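Local coordinates for protein uncharacterized N-acetyltransferase D2E76_00625 (Mycobacteroides abscessus, PDB 6YCA) that probably transfers acetyl groups from acetyl coenzyme A to amines as a GCN5-related N-acetyltransferase of the Eis type, yet is unable to modify aminoglycosides, at residues Arg322-Ile332 and Ala398-Gly406. Residues are numbered along the deposited sequence; the frame is centred on the assembly and turned at random.
Sequences RTYTDGAPVVI and AADALFSTG. With SO4 (sulfate ion), chain J.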
loop_
_atom_site.group_PDB
_atom_site.type_symbol
_atom_site.label_atom_id
_atom_site.label_comp_id
_atom_site.label_asym_id
_atom_site.label_seq_id
_atom_site.Cartn_x
_atom_site.Cartn_y
_atom_site.Cartn_z
ATOM N N ARG A 322 -19.379 -45.001 4.067
ATOM C CA ARG A 322 -17.974 -44.751 4.353
ATOM C C ARG A 322 -17.380 -45.903 5.155
ATOM O O ARG A 322 -18.093 -46.738 5.716
ATOM C CB ARG A 322 -17.759 -43.426 5.091
ATOM C CG ARG A 322 -18.205 -43.404 6.541
ATOM C CD ARG A 322 -17.473 -42.303 7.304
ATOM N NE ARG A 322 -16.079 -42.650 7.573
ATOM C CZ ARG A 322 -15.190 -41.828 8.129
ATOM N NH1 ARG A 322 -15.542 -40.598 8.481
ATOM N NH2 ARG A 322 -13.944 -42.240 8.336
ATOM N N THR A 323 -16.058 -45.957 5.163
ATOM C CA THR A 323 -15.297 -46.962 5.887
ATOM C C THR A 323 -14.753 -46.424 7.207
ATOM O O THR A 323 -14.644 -45.215 7.420
ATOM C CB THR A 323 -14.160 -47.488 5.011
ATOM O OG1 THR A 323 -12.941 -46.816 5.355
ATOM C CG2 THR A 323 -14.486 -47.301 3.552
ATOM N N TYR A 324 -14.431 -47.356 8.104
ATOM C CA TYR A 324 -13.916 -47.046 9.429
ATOM C C TYR A 324 -12.764 -47.987 9.746
ATOM O O TYR A 324 -12.483 -48.930 9.002
ATOM C CB TYR A 324 -15.008 -47.200 10.495
ATOM C CG TYR A 324 -16.270 -46.424 10.202
ATOM C CD1 TYR A 324 -16.401 -45.100 10.601
ATOM C CD2 TYR A 324 -17.331 -47.015 9.528
ATOM C CE1 TYR A 324 -17.551 -44.387 10.334
ATOM C CE2 TYR A 324 -18.488 -46.310 9.261
ATOM C CZ TYR A 324 -18.592 -44.996 9.665
ATOM O OH TYR A 324 -19.741 -44.286 9.397
ATOM N N THR A 325 -12.096 -47.733 10.870
ATOM C CA THR A 325 -11.010 -48.594 11.310
ATOM C C THR A 325 -11.555 -49.744 12.151
ATOM O O THR A 325 -12.688 -49.720 12.632
ATOM C CB THR A 325 -9.976 -47.795 12.107
ATOM O OG1 THR A 325 -10.588 -47.268 13.288
ATOM C CG2 THR A 325 -9.427 -46.648 11.279
ATOM N N ASP A 326 -10.711 -50.755 12.358
ATOM C CA ASP A 326 -11.119 -51.959 13.083
ATOM C C ASP A 326 -11.171 -51.667 14.583
ATOM O O ASP A 326 -10.370 -52.156 15.385
ATOM C CB ASP A 326 -10.199 -53.124 12.752
ATOM C CG ASP A 326 -10.429 -53.663 11.358
ATOM O OD1 ASP A 326 -11.577 -53.582 10.875
ATOM O OD2 ASP A 326 -9.465 -54.164 10.744
ATOM N N GLY A 327 -12.152 -50.846 14.956
ATOM C CA GLY A 327 -12.393 -50.491 16.334
ATOM C C GLY A 327 -13.716 -51.042 16.843
ATOM O O GLY A 327 -14.491 -51.665 16.122
ATOM N N ALA A 328 -13.958 -50.788 18.120
ATOM C CA ALA A 328 -15.215 -51.193 18.721
ATOM C C ALA A 328 -16.320 -50.207 18.339
ATOM O O ALA A 328 -16.060 -49.017 18.138
ATOM C CB ALA A 328 -15.079 -51.247 20.239
ATOM N N PRO A 329 -17.556 -50.684 18.214
ATOM C CA PRO A 329 -18.647 -49.803 17.785
ATOM C C PRO A 329 -18.897 -48.668 18.769
ATOM O O PRO A 329 -18.703 -48.801 19.979
ATOM C CB PRO A 329 -19.857 -50.744 17.711
ATOM C CG PRO A 329 -19.276 -52.108 17.582
ATOM C CD PRO A 329 -17.998 -52.080 18.359
ATOM N N VAL A 330 -19.324 -47.536 18.222
ATOM C CA VAL A 330 -19.727 -46.370 18.993
ATOM C C VAL A 330 -21.154 -46.017 18.595
ATOM O O VAL A 330 -21.511 -46.087 17.413
ATOM C CB VAL A 330 -18.777 -45.188 18.712
ATOM C CG1 VAL A 330 -19.281 -43.919 19.371
ATOM C CG2 VAL A 330 -17.374 -45.519 19.184
ATOM N N VAL A 331 -21.973 -45.647 19.576
ATOM C CA VAL A 331 -23.364 -45.279 19.338
ATOM C C VAL A 331 -23.467 -43.760 19.344
ATOM O O VAL A 331 -23.112 -43.110 20.335
ATOM C CB VAL A 331 -24.304 -45.906 20.376
ATOM C CG1 VAL A 331 -25.742 -45.497 20.087
ATOM C CG2 VAL A 331 -24.157 -47.419 20.370
ATOM N N ILE A 332 -23.938 -43.197 18.235
ATOM C CA ILE A 332 -24.055 -41.753 18.056
ATOM C C ILE A 332 -25.531 -41.387 18.008
ATOM O O ILE A 332 -26.276 -41.899 17.164
ATOM C CB ILE A 332 -23.336 -41.287 16.781
ATOM C CG1 ILE A 332 -21.875 -41.734 16.801
ATOM C CG2 ILE A 332 -23.440 -39.786 16.638
ATOM C CD1 ILE A 332 -21.114 -41.383 15.544
ATOM N N ALA A 398 -12.458 -42.937 21.172
ATOM C CA ALA A 398 -12.901 -44.125 20.441
ATOM C C ALA A 398 -13.586 -43.750 19.132
ATOM O O ALA A 398 -13.421 -44.436 18.115
ATOM C CB ALA A 398 -13.833 -44.968 21.314
ATOM N N ALA A 399 -14.390 -42.688 19.148
ATOM C CA ALA A 399 -15.019 -42.236 17.916
ATOM C C ALA A 399 -13.979 -41.715 16.939
ATOM O O ALA A 399 -14.050 -41.995 15.736
ATOM C CB ALA A 399 -16.047 -41.151 18.213
ATOM N N ASP A 400 -13.003 -40.951 17.442
ATOM C CA ASP A 400 -11.935 -40.450 16.583
ATOM C C ASP A 400 -11.081 -41.579 16.019
ATOM O O ASP A 400 -10.584 -41.475 14.889
ATOM C CB ASP A 400 -11.068 -39.430 17.328
ATOM C CG ASP A 400 -11.666 -38.032 17.317
ATOM O OD1 ASP A 400 -12.316 -37.670 16.314
ATOM O OD2 ASP A 400 -11.457 -37.285 18.298
ATOM N N ALA A 401 -10.901 -42.662 16.782
ATOM C CA ALA A 401 -10.161 -43.809 16.266
ATOM C C ALA A 401 -10.880 -44.433 15.076
ATOM O O ALA A 401 -10.241 -44.868 14.110
ATOM C CB ALA A 401 -9.938 -44.836 17.373
ATOM N N LEU A 402 -12.215 -44.469 15.125
ATOM C CA LEU A 402 -12.997 -45.049 14.038
ATOM C C LEU A 402 -12.994 -44.146 12.812
ATOM O O LEU A 402 -12.791 -44.613 11.685
ATOM C CB LEU A 402 -14.432 -45.286 14.504
ATOM C CG LEU A 402 -14.691 -46.508 15.385
ATOM C CD1 LEU A 402 -16.134 -46.527 15.867
ATOM C CD2 LEU A 402 -14.347 -47.791 14.643
ATOM N N PHE A 403 -13.226 -42.847 13.012
ATOM C CA PHE A 403 -13.455 -41.905 11.922
ATOM C C PHE A 403 -12.179 -41.341 11.303
ATOM O O PHE A 403 -12.272 -40.645 10.286
ATOM C CB PHE A 403 -14.339 -40.749 12.401
ATOM C CG PHE A 403 -15.793 -41.101 12.523
ATOM C CD1 PHE A 403 -16.234 -41.952 13.521
ATOM C CD2 PHE A 403 -16.723 -40.566 11.644
ATOM C CE1 PHE A 403 -17.572 -42.274 13.634
ATOM C CE2 PHE A 403 -18.066 -40.881 11.753
ATOM C CZ PHE A 403 -18.492 -41.734 12.751
ATOM N N SER A 404 -11.010 -41.615 11.879
ATOM C CA SER A 404 -9.775 -40.989 11.423
ATOM C C SER A 404 -9.498 -41.310 9.958
ATOM O O SER A 404 -9.811 -42.403 9.474
ATOM C CB SER A 404 -8.603 -41.485 12.272
ATOM O OG SER A 404 -8.387 -42.881 12.095
ATOM N N THR A 405 -8.943 -40.326 9.245
ATOM C CA THR A 405 -8.520 -40.476 7.858
ATOM C C THR A 405 -7.120 -39.897 7.686
ATOM O O THR A 405 -6.674 -39.054 8.466
ATOM C CB THR A 405 -9.478 -39.773 6.884
ATOM O OG1 THR A 405 -9.489 -38.366 7.154
ATOM C CG2 THR A 405 -10.885 -40.324 7.018
ATOM N N GLY A 406 -6.436 -40.342 6.634
ATOM C CA GLY A 406 -5.070 -39.916 6.397
ATOM C C GLY A 406 -4.936 -38.612 5.636
ATOM O O GLY A 406 -3.916 -37.925 5.745
HETATM S S SO4 J . -7.267 -41.797 3.458
HETATM O O1 SO4 J . -7.489 -41.602 2.028
HETATM O O2 SO4 J . -5.836 -41.725 3.738
HETATM O O3 SO4 J . -7.778 -43.104 3.864
HETATM O O4 SO4 J . -7.964 -40.752 4.199
#
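With OG1 set between its own backbone N and carbonyl carbon (chi1 63°), Thr325 reaches the last turn of helix 395-403, while Arg322, bent at chi3 (-74°), swings its guanidinium to Phe403 at the same helix end. This is a worked example of how a loop can answer the carbonyls that a helix leaves over at its C-terminus. Three in succession are taken. Thr325 OG1 donates to Ala401 O at 2.6 Å from above the carbonyl plane; Thr325 N meets a lone pair of Leu402 O in plane, 3.3 Å away; Arg322 NH2 reaches Phe403 O at 3.0 Å, again well above the carbonyl plane. Arg322 NE and NH2 also both grip Thr323 O, a side-on hold that helps fix the guanidinium's rotation. Phe403 CG lies over one face of the guanidinium, whose plane is 71° from that of the ring, so the two do not stack in parallel.

Apolar packing accompanies these bonds. Tyr324 sends its CE1 edge over the centre of the Phe403 ring, 3.7 Å above it, in a T-shaped pair, and its hydroxyl is tied to Leu319 O. Ile332 CD1 reaches Phe403 CZ from the opposite direction. Leu402 spreads its two methyls: CD2 lies against Gly327 CA, CD1 against Val330 CG2 (3.7 Å). Beyond the helix, Gly406 N and Thr407 N hold a sulfate ion, probably from the crystallisation liquor. Residues 330-332 of the strand and 398-403 of the helix run nearly at right angles, joining sheet to C-terminal helix in the sterol carrier protein-like domain that follows the paired acetyltransferase domains of Eis proteins.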